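Local structure of endo-beta-N-acetylglucosaminidase F1 (Bacteroides thetaiotaomicron VPI-5482, 6TCV) at residues 212-220 / 267-275; 323-334 / 347-355. The protein probably cleaves high-mannose N-glycans between the two core N-acetylglucosamines, acting as an endo-beta-N-acetylglucosaminidase in a human gut Bacteroides. The protein carries 2 engineered substitutions. All coordinates share one frame; numbering follows the deposited sequence.

Contact 1: 212-220 / 267-275. With MAN (alpha-D-mannopyranose), chain B; MAN (alpha-D-mannopyranose), chain C.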
loop_
_atom_site.group_PDB
_atom_site.type_symbol
_atom_site.label_atom_id
_atom_site.label_comp_id
_atom_site.label_asym_id
_atom_site.label_seq_id
_atom_site.Cartn_x
_atom_site.Cartn_y
_atom_site.Cartn_z
ATOM N N ALA A 212 -12.860 23.490 13.447
ATOM C CA ALA A 212 -11.598 23.104 14.089
ATOM C C ALA A 212 -10.412 23.891 13.548
ATOM O O ALA A 212 -9.303 23.823 14.110
ATOM C CB ALA A 212 -11.330 21.616 14.013
ATOM N N GLY A 213 -10.609 24.662 12.476
ATOM C CA GLY A 213 -9.532 25.418 11.844
ATOM C C GLY A 213 -8.413 24.627 11.215
ATOM O O GLY A 213 -7.242 25.007 11.386
ATOM N N ARG A 214 -8.697 23.458 10.696
ATOM C CA ARG A 214 -7.649 22.631 10.118
ATOM C C ARG A 214 -8.202 21.709 9.046
ATOM O O ARG A 214 -9.397 21.386 9.060
ATOM C CB ARG A 214 -6.845 21.873 11.152
ATOM C CG ARG A 214 -7.688 20.938 11.890
ATOM C CD ARG A 214 -6.779 20.220 12.926
ATOM N NE ARG A 214 -6.197 18.970 12.400
ATOM C CZ ARG A 214 -5.451 18.107 13.112
ATOM N NH1 ARG A 214 -4.944 16.958 12.557
ATOM N NH2 ARG A 214 -5.194 18.407 14.385
ATOM N N PRO A 215 -7.350 21.172 8.175
ATOM C CA PRO A 215 -7.799 20.090 7.297
ATOM C C PRO A 215 -8.189 18.859 8.098
ATOM O O PRO A 215 -7.691 18.625 9.189
ATOM C CB PRO A 215 -6.539 19.787 6.455
ATOM C CG PRO A 215 -5.665 21.046 6.619
ATOM C CD PRO A 215 -5.930 21.538 7.950
ATOM N N ARG A 216 -9.063 18.033 7.530
ATOM C CA ARG A 216 -9.410 16.749 8.133
ATOM C C ARG A 216 -9.671 15.736 7.027
ATOM O O ARG A 216 -9.935 16.081 5.867
ATOM C CB ARG A 216 -10.691 16.894 8.961
ATOM C CG ARG A 216 -11.974 17.178 8.145
ATOM C CD ARG A 216 -13.369 17.001 8.866
ATOM N NE ARG A 216 -13.537 15.709 9.489
ATOM C CZ ARG A 216 -14.158 15.473 10.620
ATOM N NH1 ARG A 216 -14.704 16.473 11.298
ATOM N NH2 ARG A 216 -14.259 14.227 11.067
ATOM N N VAL A 217 -9.611 14.468 7.428
ATOM C CA VAL A 217 -10.203 13.396 6.637
ATOM C C VAL A 217 -11.706 13.540 6.793
ATOM O O VAL A 217 -12.246 13.555 7.917
ATOM C CB VAL A 217 -9.730 12.041 7.163
ATOM C CG1 VAL A 217 -10.411 10.885 6.442
ATOM C CG2 VAL A 217 -8.237 11.922 7.048
ATOM N N GLN A 218 -12.401 13.629 5.669
ATOM C CA GLN A 218 -13.841 13.747 5.638
ATOM C C GLN A 218 -14.368 12.568 4.847
ATOM O O GLN A 218 -14.052 12.416 3.656
ATOM C CB GLN A 218 -14.232 15.086 4.988
ATOM C CG GLN A 218 -15.759 15.280 4.899
ATOM C CD GLN A 218 -16.176 16.601 4.256
ATOM O OE1 GLN A 218 -15.909 17.663 4.814
ATOM N NE2 GLN A 218 -16.864 16.536 3.136
ATOM N N CYS A 219 -15.245 11.793 5.464
ATOM C CA CYS A 219 -15.755 10.561 4.869
ATOM C C CYS A 219 -17.209 10.792 4.516
ATOM O O CYS A 219 -18.036 11.145 5.369
ATOM C CB CYS A 219 -15.657 9.418 5.889
ATOM S SG CYS A 219 -13.937 8.937 6.213
ATOM N N ASN A 220 -17.541 10.582 3.252
ATOM C CA ASN A 220 -18.921 10.640 2.803
ATOM C C ASN A 220 -19.696 9.477 3.401
ATOM O O ASN A 220 -19.121 8.562 4.010
ATOM C CB ASN A 220 -19.019 10.751 1.278
ATOM C CG ASN A 220 -18.671 9.473 0.573
ATOM O OD1 ASN A 220 -19.145 8.387 0.938
ATOM N ND2 ASN A 220 -17.968 9.594 -0.551
ATOM N N ASP A 267 0.395 16.938 10.491
ATOM C CA ASP A 267 -0.835 16.622 11.220
ATOM C C ASP A 267 -1.759 15.759 10.380
ATOM O O ASP A 267 -2.356 14.815 10.890
ATOM C CB ASP A 267 -1.548 17.893 11.678
ATOM C CG ASP A 267 -0.742 18.696 12.645
ATOM O OD1 ASP A 267 0.226 18.246 13.241
ATOM O OD2 ASP A 267 -1.344 19.760 13.109
ATOM N N PHE A 268 -1.898 16.069 9.086
ATOM C CA PHE A 268 -2.815 15.286 8.271
ATOM C C PHE A 268 -2.292 13.867 8.117
ATOM O O PHE A 268 -3.083 12.903 8.203
ATOM C CB PHE A 268 -3.008 15.973 6.912
ATOM C CG PHE A 268 -4.063 15.326 6.075
ATOM C CD1 PHE A 268 -5.412 15.446 6.402
ATOM C CD2 PHE A 268 -3.709 14.521 5.010
ATOM C CE1 PHE A 268 -6.356 14.806 5.623
ATOM C CE2 PHE A 268 -4.645 13.889 4.270
ATOM C CZ PHE A 268 -5.969 14.036 4.592
ATOM N N ALA A 269 -0.968 13.712 7.959
ATOM C CA ALA A 269 -0.372 12.380 7.896
ATOM C C ALA A 269 -0.682 11.581 9.147
ATOM O O ALA A 269 -1.018 10.386 9.070
ATOM C CB ALA A 269 1.136 12.531 7.777
ATOM N N ARG A 270 -0.603 12.223 10.309
ATOM C CA ARG A 270 -0.863 11.557 11.578
ATOM C C ARG A 270 -2.339 11.194 11.717
ATOM O O ARG A 270 -2.663 10.144 12.267
ATOM C CB ARG A 270 -0.312 12.412 12.731
ATOM C CG ARG A 270 1.214 12.450 12.626
ATOM C CD ARG A 270 1.883 13.574 13.366
ATOM N NE ARG A 270 3.266 13.654 12.831
ATOM C CZ ARG A 270 4.187 14.500 13.235
ATOM N NH1 ARG A 270 3.903 15.348 14.195
ATOM N NH2 ARG A 270 5.402 14.497 12.691
ATOM N N GLU A 271 -3.236 12.018 11.152
ATOM C CA GLU A 271 -4.663 11.671 11.131
ATOM C C GLU A 271 -4.937 10.475 10.226
ATOM O O GLU A 271 -5.703 9.571 10.600
ATOM C CB GLU A 271 -5.465 12.902 10.709
ATOM C CG GLU A 271 -6.948 12.693 10.835
ATOM C CD GLU A 271 -7.723 13.964 10.767
ATOM O OE1 GLU A 271 -7.351 14.923 11.519
ATOM O OE2 GLU A 271 -8.817 13.990 10.170
ATOM N N VAL A 272 -4.308 10.455 9.047
ATOM C CA VAL A 272 -4.462 9.310 8.166
ATOM C C VAL A 272 -3.965 8.039 8.851
ATOM O O VAL A 272 -4.625 6.992 8.782
ATOM C CB VAL A 272 -3.735 9.577 6.846
ATOM C CG1 VAL A 272 -3.595 8.301 5.997
ATOM C CG2 VAL A 272 -4.440 10.656 6.048
ATOM N N ALA A 273 -2.801 8.083 9.503
ATOM C CA ALA A 273 -2.302 6.917 10.196
ATOM C C ALA A 273 -3.271 6.492 11.272
ATOM O O ALA A 273 -3.432 5.293 11.536
ATOM C CB ALA A 273 -0.907 7.201 10.759
ATOM N N GLN A 274 -3.885 7.457 11.987
ATOM C CA GLN A 274 -4.836 7.108 13.038
ATOM C C GLN A 274 -6.030 6.383 12.449
ATOM O O GLN A 274 -6.511 5.411 13.046
ATOM C CB GLN A 274 -5.267 8.402 13.745
ATOM C CG GLN A 274 -6.094 8.136 14.986
ATOM C CD GLN A 274 -7.537 7.886 14.734
ATOM O OE1 GLN A 274 -8.121 8.480 13.847
ATOM N NE2 GLN A 274 -8.141 7.010 15.552
ATOM N N TYR A 275 -6.522 6.834 11.304
ATOM C CA TYR A 275 -7.615 6.106 10.633
ATOM C C TYR A 275 -7.196 4.672 10.314
ATOM O O TYR A 275 -7.959 3.724 10.514
ATOM C CB TYR A 275 -8.051 6.812 9.324
ATOM C CG TYR A 275 -9.170 7.791 9.489
ATOM C CD1 TYR A 275 -8.947 9.025 10.036
ATOM C CD2 TYR A 275 -10.456 7.470 9.043
ATOM C CE1 TYR A 275 -9.993 9.932 10.210
ATOM C CE2 TYR A 275 -11.478 8.345 9.195
ATOM C CZ TYR A 275 -11.235 9.563 9.761
ATOM O OH TYR A 275 -12.271 10.494 9.930
HETATM C C1 MAN B . -19.842 11.846 -2.481
HETATM C C2 MAN B . -20.843 10.742 -2.163
HETATM C C3 MAN B . -21.703 10.430 -3.385
HETATM C C4 MAN B . -22.348 11.704 -3.908
HETATM C C5 MAN B . -21.237 12.699 -4.220
HETATM C C6 MAN B . -21.759 14.033 -4.683
HETATM O O2 MAN B . -21.642 11.161 -1.046
HETATM O O3 MAN B . -22.660 9.451 -3.022
HETATM O O4 MAN B . -23.072 11.445 -5.109
HETATM O O5 MAN B . -20.505 12.967 -3.019
HETATM O O6 MAN B . -20.662 14.867 -5.113
HETATM C C1 MAN C . -17.575 12.157 -5.223
HETATM C C2 MAN C . -17.851 12.305 -3.733
HETATM C C3 MAN C . -16.545 12.130 -2.977
HETATM C C4 MAN C . -15.856 10.820 -3.338
HETATM C C5 MAN C . -15.703 10.678 -4.850
HETATM C C6 MAN C . -15.263 9.289 -5.270
HETATM O O2 MAN C . -18.855 11.331 -3.369
HETATM O O3 MAN C . -16.814 12.119 -1.574
HETATM O O4 MAN C . -14.535 10.808 -2.803
HETATM O O5 MAN C . -16.984 10.899 -5.487
HETATM O O6 MAN C . -15.203 9.207 -6.708
HETATM O O HOH W 1 -8.502 17.251 11.534
HETATM O O HOH W 2 -11.665 12.833 10.598
#
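Val217 lays its CG1 methyl over one face of the Tyr275 ring, 3.9 Å from the centroid of that ring and shifted toward the rim, a CH-pi contact. In the plane of the same ring, at its edge, lie the backbone O of Glu271 and a water, while Cys219 SG makes an oblique sulfur-aromatic contact. The Phe268 ring turns its edge to the carbonyl carbon of Arg216, and the guanidinium of Arg214 has Asp267 over one face; the carboxylate of Asp267, however, bonds through OD1 to Gln263. With CG1 of Val217 anti to the backbone N (chi1 175°), CG2 is left to wedge against Phe268, 3.7 Å from Phe268 CE1, with Val272 beyond.

Strand 214-218 pairs with strand 198-209 along one side, through Arg216 and Gln218, while helix 262-278 faces the other. Glu271, extended past Val217, accepts Val217 N at OE2 (2.9 Å, 161°) from above its carboxylate plane. Its OE1 faces Arg214 NH1 at 3.3 Å, a salt bridge of charge alone, since the oxygen lies well out of the guanidinium plane. One water links OE1 to Pro215 O; another receives Tyr275 OH and donates to Glu271 OE2 and Val217 O. Arg216 NE reaches that same Val217 O at 3.0 Å, nearly straight. Were Glu271 shortened to an alanine, the N-H of Val217 would probably be left without its acceptor, Arg214 without its salt-bridge mate and two waters without one of their partners. Farther along, Asn220 N-caps helix 221-228 and gives ND2 to O3 of a mannose.

The example illustrates how a strand's outer edge can be satisfied by side chains and water instead of another strand; the peptide N-H and the nearby arginine probably favour an ionised Glu271.

Contact 2: 323-334 / 347-355. With NAG (2-acetamido-2-deoxy-beta-D-glucopyranose), chain D; NAG (2-acetamido-2-deoxy-beta-D-glucopyranose), chain E.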
loop_
_atom_site.group_PDB
_atom_site.type_symbol
_atom_site.label_atom_id
_atom_site.label_comp_id
_atom_site.label_asym_id
_atom_site.label_seq_id
_atom_site.Cartn_x
_atom_site.Cartn_y
_atom_site.Cartn_z
ATOM N N LYS A 323 2.976 0.168 7.096
ATOM C CA LYS A 323 1.839 0.186 6.178
ATOM C C LYS A 323 2.217 0.832 4.854
ATOM O O LYS A 323 3.262 1.483 4.736
ATOM C CB LYS A 323 0.662 0.925 6.828
ATOM C CG LYS A 323 0.162 0.218 8.083
ATOM C CD LYS A 323 -1.146 0.771 8.614
ATOM C CE LYS A 323 -1.674 0.023 9.817
ATOM N NZ LYS A 323 -0.966 0.473 11.014
ATOM N N LEU A 324 1.383 0.619 3.841
ATOM C CA LEU A 324 1.674 1.090 2.502
ATOM C C LEU A 324 1.334 2.564 2.328
ATOM O O LEU A 324 0.235 3.003 2.680
ATOM C CB LEU A 324 0.903 0.272 1.472
ATOM C CG LEU A 324 1.313 -1.196 1.408
ATOM C CD1 LEU A 324 0.337 -1.940 0.505
ATOM C CD2 LEU A 324 2.719 -1.364 0.849
ATOM N N VAL A 325 2.265 3.329 1.755
ATOM C CA VAL A 325 2.024 4.695 1.300
ATOM C C VAL A 325 2.126 4.679 -0.208
ATOM O O VAL A 325 3.184 4.339 -0.768
ATOM C CB VAL A 325 2.985 5.685 1.953
ATOM C CG1 VAL A 325 2.792 7.108 1.420
ATOM C CG2 VAL A 325 2.811 5.644 3.464
ATOM N N THR A 326 1.020 4.970 -0.858
ATOM C CA THR A 326 0.939 4.807 -2.300
ATOM C C THR A 326 0.317 6.059 -2.897
ATOM O O THR A 326 -0.424 6.782 -2.221
ATOM C CB THR A 326 0.141 3.549 -2.710
ATOM O OG1 THR A 326 -1.267 3.729 -2.505
ATOM C CG2 THR A 326 0.578 2.334 -1.938
ATOM N N VAL A 327 0.610 6.314 -4.163
ATOM C CA VAL A 327 0.163 7.522 -4.845
ATOM C C VAL A 327 -0.347 7.205 -6.246
ATOM O O VAL A 327 0.150 6.317 -6.940
ATOM C CB VAL A 327 1.188 8.656 -4.888
ATOM C CG1 VAL A 327 1.572 9.064 -3.496
ATOM C CG2 VAL A 327 2.393 8.235 -5.664
ATOM N N PHE A 328 -1.346 7.950 -6.666
ATOM C CA PHE A 328 -1.713 8.106 -8.087
ATOM C C PHE A 328 -0.866 9.206 -8.688
ATOM O O PHE A 328 -0.788 10.301 -8.113
ATOM C CB PHE A 328 -3.206 8.416 -8.119
ATOM C CG PHE A 328 -3.821 8.500 -9.495
ATOM C CD1 PHE A 328 -3.664 7.518 -10.450
ATOM C CD2 PHE A 328 -4.632 9.578 -9.830
ATOM C CE1 PHE A 328 -4.305 7.601 -11.677
ATOM C CE2 PHE A 328 -5.260 9.678 -11.076
ATOM C CZ PHE A 328 -5.108 8.680 -11.998
ATOM N N ASP A 329 -0.172 8.917 -9.780
ATOM C CA ASP A 329 0.656 9.918 -10.430
ATOM C C ASP A 329 -0.163 10.855 -11.311
ATOM O O ASP A 329 -0.415 10.586 -12.498
ATOM C CB ASP A 329 1.770 9.257 -11.220
ATOM C CG ASP A 329 2.718 10.246 -11.831
ATOM O OD1 ASP A 329 2.644 11.454 -11.522
ATOM O OD2 ASP A 329 3.555 9.836 -12.668
ATOM N N TRP A 330 -0.706 11.903 -10.709
ATOM C CA TRP A 330 -1.570 12.868 -11.388
ATOM C C TRP A 330 -1.489 14.156 -10.557
ATOM O O TRP A 330 -1.286 14.106 -9.340
ATOM C CB TRP A 330 -3.026 12.370 -11.451
ATOM C CG TRP A 330 -3.851 13.139 -12.384
ATOM C CD1 TRP A 330 -4.847 14.052 -12.099
ATOM C CD2 TRP A 330 -3.818 13.035 -13.810
ATOM N NE1 TRP A 330 -5.366 14.546 -13.297
ATOM C CE2 TRP A 330 -4.777 13.918 -14.352
ATOM C CE3 TRP A 330 -3.057 12.260 -14.694
ATOM C CZ2 TRP A 330 -4.980 14.051 -15.741
ATOM C CZ3 TRP A 330 -3.231 12.428 -16.057
ATOM C CH2 TRP A 330 -4.215 13.263 -16.557
ATOM N N GLY A 331 -1.728 15.310 -11.171
ATOM C CA GLY A 331 -1.637 16.556 -10.416
ATOM C C GLY A 331 -0.226 16.741 -9.925
ATOM O O GLY A 331 0.737 16.421 -10.617
ATOM N N GLN A 332 -0.104 17.175 -8.683
ATOM C CA GLN A 332 1.185 17.467 -8.075
ATOM C C GLN A 332 1.607 16.400 -7.078
ATOM O O GLN A 332 2.468 16.658 -6.241
ATOM C CB GLN A 332 1.109 18.825 -7.388
ATOM C CG GLN A 332 1.299 20.016 -8.310
ATOM C CD GLN A 332 0.349 20.054 -9.490
ATOM O OE1 GLN A 332 -0.862 20.246 -9.342
ATOM N NE2 GLN A 332 0.902 19.892 -10.684
ATOM N N MET A 333 1.042 15.197 -7.158
ATOM C CA MET A 333 1.205 14.220 -6.094
ATOM C C MET A 333 2.560 13.514 -6.072
ATOM O O MET A 333 2.921 12.950 -5.023
ATOM C CB MET A 333 0.094 13.140 -6.158
ATOM C CG MET A 333 -0.113 12.423 -4.829
ATOM S SD MET A 333 -0.750 13.549 -3.548
ATOM C CE MET A 333 0.363 13.176 -2.169
ATOM N N TYR A 334 3.292 13.495 -7.186
ATOM C CA TYR A 334 4.465 12.640 -7.336
ATOM C C TYR A 334 5.544 13.321 -8.132
ATOM O O TYR A 334 5.258 13.955 -9.131
ATOM C CB TYR A 334 4.069 11.364 -8.081
ATOM C CG TYR A 334 5.146 10.319 -8.246
ATOM C CD1 TYR A 334 5.641 9.587 -7.162
ATOM C CD2 TYR A 334 5.642 10.038 -9.492
ATOM C CE1 TYR A 334 6.581 8.588 -7.319
ATOM C CE2 TYR A 334 6.634 9.041 -9.686
ATOM C CZ TYR A 334 7.096 8.315 -8.564
ATOM O OH TYR A 334 8.027 7.305 -8.705
ATOM N N TRP A 347 9.511 5.762 1.295
ATOM C CA TRP A 347 8.192 6.312 1.622
ATOM C C TRP A 347 7.169 6.303 0.488
ATOM O O TRP A 347 6.057 6.782 0.706
ATOM C CB TRP A 347 8.283 7.699 2.343
ATOM C CG TRP A 347 9.290 8.651 1.791
ATOM C CD1 TRP A 347 10.545 8.841 2.221
ATOM C CD2 TRP A 347 9.077 9.573 0.697
ATOM N NE1 TRP A 347 11.182 9.789 1.443
ATOM C CE2 TRP A 347 10.287 10.234 0.484
ATOM C CE3 TRP A 347 7.985 9.867 -0.142
ATOM C CZ2 TRP A 347 10.436 11.205 -0.522
ATOM C CZ3 TRP A 347 8.147 10.804 -1.147
ATOM C CH2 TRP A 347 9.361 11.447 -1.329
ATOM N N ILE A 348 7.504 5.823 -0.719
ATOM C CA ILE A 348 6.531 5.506 -1.769
ATOM C C ILE A 348 6.653 3.998 -2.024
ATOM O O ILE A 348 7.619 3.541 -2.667
ATOM C CB ILE A 348 6.737 6.306 -3.079
ATOM C CG1 ILE A 348 6.793 7.819 -2.850
ATOM C CG2 ILE A 348 5.620 5.890 -4.075
ATOM C CD1 ILE A 348 5.483 8.384 -2.467
ATOM N N ASP A 349 5.674 3.226 -1.546
ATOM C CA ASP A 349 5.699 1.801 -1.761
ATOM C C ASP A 349 5.208 1.415 -3.144
ATOM O O ASP A 349 5.749 0.460 -3.739
ATOM C CB ASP A 349 4.857 1.140 -0.697
ATOM C CG ASP A 349 5.455 1.300 0.655
ATOM O OD1 ASP A 349 6.529 0.710 0.898
ATOM O OD2 ASP A 349 4.872 2.023 1.521
ATOM N N ILE A 350 4.187 2.100 -3.657
ATOM C CA ILE A 350 3.587 1.794 -4.951
ATOM C C ILE A 350 3.178 3.118 -5.568
ATOM O O ILE A 350 2.539 3.936 -4.887
ATOM C CB ILE A 350 2.344 0.856 -4.860
ATOM C CG1 ILE A 350 2.608 -0.365 -3.965
ATOM C CG2 ILE A 350 1.935 0.394 -6.260
ATOM C CD1 ILE A 350 1.357 -1.192 -3.695
ATOM N N VAL A 351 3.465 3.290 -6.857
ATOM C CA VAL A 351 2.952 4.420 -7.637
ATOM C C VAL A 351 2.202 3.847 -8.839
ATOM O O VAL A 351 2.707 2.978 -9.568
ATOM C CB VAL A 351 4.041 5.444 -8.020
ATOM C CG1 VAL A 351 5.231 4.839 -8.726
ATOM C CG2 VAL A 351 3.434 6.589 -8.858
ATOM N N VAL A 352 0.983 4.331 -9.054
ATOM C CA VAL A 352 0.144 3.909 -10.171
ATOM C C VAL A 352 -0.136 5.108 -11.055
ATOM O O VAL A 352 -0.452 6.202 -10.545
ATOM C CB VAL A 352 -1.143 3.167 -9.686
ATOM C CG1 VAL A 352 -0.767 1.930 -8.883
ATOM C CG2 VAL A 352 -2.099 4.070 -8.879
ATOM N N ALA A 353 -0.183 4.874 -12.369
ATOM C CA ALA A 353 -0.269 5.973 -13.306
ATOM C C ALA A 353 -1.664 6.059 -13.884
ATOM O O ALA A 353 -2.506 5.198 -13.660
ATOM C CB ALA A 353 0.719 5.716 -14.459
ATOM N N ASN A 354 -1.925 7.139 -14.599
ATOM C CA ASN A 354 -3.208 7.345 -15.275
ATOM C C ASN A 354 -3.437 6.245 -16.325
ATOM O O ASN A 354 -2.503 5.625 -16.867
ATOM C CB ASN A 354 -3.276 8.742 -15.895
ATOM C CG ASN A 354 -4.681 9.090 -16.306
ATOM O OD1 ASN A 354 -5.589 8.708 -15.573
ATOM N ND2 ASN A 354 -4.873 9.818 -17.359
ATOM N N TYR A 355 -4.729 6.028 -16.613
ATOM C CA TYR A 355 -5.143 5.016 -17.573
ATOM C C TYR A 355 -4.425 5.288 -18.898
ATOM O O TYR A 355 -4.455 6.404 -19.421
ATOM C CB TYR A 355 -6.693 5.058 -17.736
ATOM C CG TYR A 355 -7.325 5.247 -16.370
ATOM C CD1 TYR A 355 -7.342 4.249 -15.404
ATOM C CD2 TYR A 355 -7.879 6.501 -16.010
ATOM C CE1 TYR A 355 -7.862 4.532 -14.110
ATOM C CE2 TYR A 355 -8.345 6.750 -14.757
ATOM C CZ TYR A 355 -8.374 5.788 -13.840
ATOM O OH TYR A 355 -8.884 6.134 -12.587
HETATM C C1 NAG D . -9.496 10.091 -12.432
HETATM C C2 NAG D . -9.709 9.810 -10.956
HETATM C C3 NAG D . -11.178 9.725 -10.538
HETATM C C4 NAG D . -12.080 9.743 -11.757
HETATM C C5 NAG D . -11.528 8.760 -12.772
HETATM C C6 NAG D . -12.420 8.554 -13.989
HETATM C C7 NAG D . -8.171 8.538 -9.514
HETATM C C8 NAG D . -7.467 7.208 -9.325
HETATM N N2 NAG D . -8.982 8.614 -10.566
HETATM O O3 NAG D . -11.497 10.831 -9.687
HETATM O O4 NAG D . -13.386 9.311 -11.340
HETATM O O5 NAG D . -10.262 9.228 -13.281
HETATM O O6 NAG D . -11.786 7.742 -14.924
HETATM O O7 NAG D . -7.996 9.502 -8.759
HETATM C C1 NAG E . -9.314 14.027 -15.860
HETATM C C2 NAG E . -10.706 13.806 -15.319
HETATM C C3 NAG E . -10.647 13.172 -13.935
HETATM C C4 NAG E . -9.778 11.934 -14.000
HETATM C C5 NAG E . -8.394 12.346 -14.464
HETATM C C6 NAG E . -7.351 11.255 -14.432
HETATM C C7 NAG E . -12.227 15.562 -16.095
HETATM C C8 NAG E . -12.685 16.986 -15.872
HETATM N N2 NAG E . -11.390 15.092 -15.205
HETATM O O3 NAG E . -11.983 12.890 -13.530
HETATM O O4 NAG E . -9.782 11.445 -12.646
HETATM O O5 NAG E . -8.537 12.829 -15.802
HETATM O O6 NAG E . -7.851 10.133 -15.197
HETATM O O7 NAG E . -12.605 14.890 -17.048
HETATM O O HOH W 3 0.064 9.199 -14.763
#
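Val351 sets its CG2 methyl squarely over the centre of the Tyr334 ring, 3.9 Å from the ring centroid, a CH-pi contact, while its CG1 lies by the phenol end, whose OH is bonded to Tyr360 O. CG2 of Val351 also lies 3.7 Å from CG2 of Val327. Three backbone bonds keep the two faces in line: Val327 N to Ile350 O, Val352 N to Val327 O and Asp329 N to Val352 O.

On the opposite face of the two parallel strands, Thr326 and Ile350 stand side by side, CG2 of Thr326 against CB of Ile350. Phe328 follows, its CG anti to the backbone N (chi1 -175°), which carries the ring toward Asn354 OD1 and Ala353 O at its edge. The acetyl methyl C8 of one N-acetylglucosamine sits 3.6 Å above the plane of the Phe328 ring, and C6 of the other lies over Trp330. Asn354 OD1 accepts that second sugar's O6 (2.7 Å), and Tyr355 OH accepts N2 of the first. At the far end Asp349 OD2 takes Val325 N on its anti lone pair (2.9 Å, 173°) and also binds Lys317, while Leu324 CD2 leans on Asp349 CB.

Strand 324-329 lies between strands 283-287 and 350-353 in a beta/alpha barrel of the type known from relatives of this enzyme: Val325 and Val327 pack outward on helix 306-319, while Ile350 and Val352 turn to strand 400-404.

In the fold
Contacts 1 and 2 follow one another along the chain and reach the same curled sheet, their centres 19 Å apart and their nearest atoms about 5 Å apart without touching. Helix 306-319 bridges them: Phe268 of contact 1 packs on Leu312, and Val327 of contact 2 on Cys313. Both meet the Man9GlcNAc2Asn substrate, but at different points along the glycan. Contact 1 touches outer mannoses through Asn220. Contact 2 holds the two N-acetylglucosamines, with the Trp330 side chain about 4 Å from the bound asparagine and that of Phe328 about 9 Å from the beta-mannose. Contact 2 therefore lies nearer the bond probably cleaved, where Glu376 and Tyr290 also bind N-acetylglucosamine.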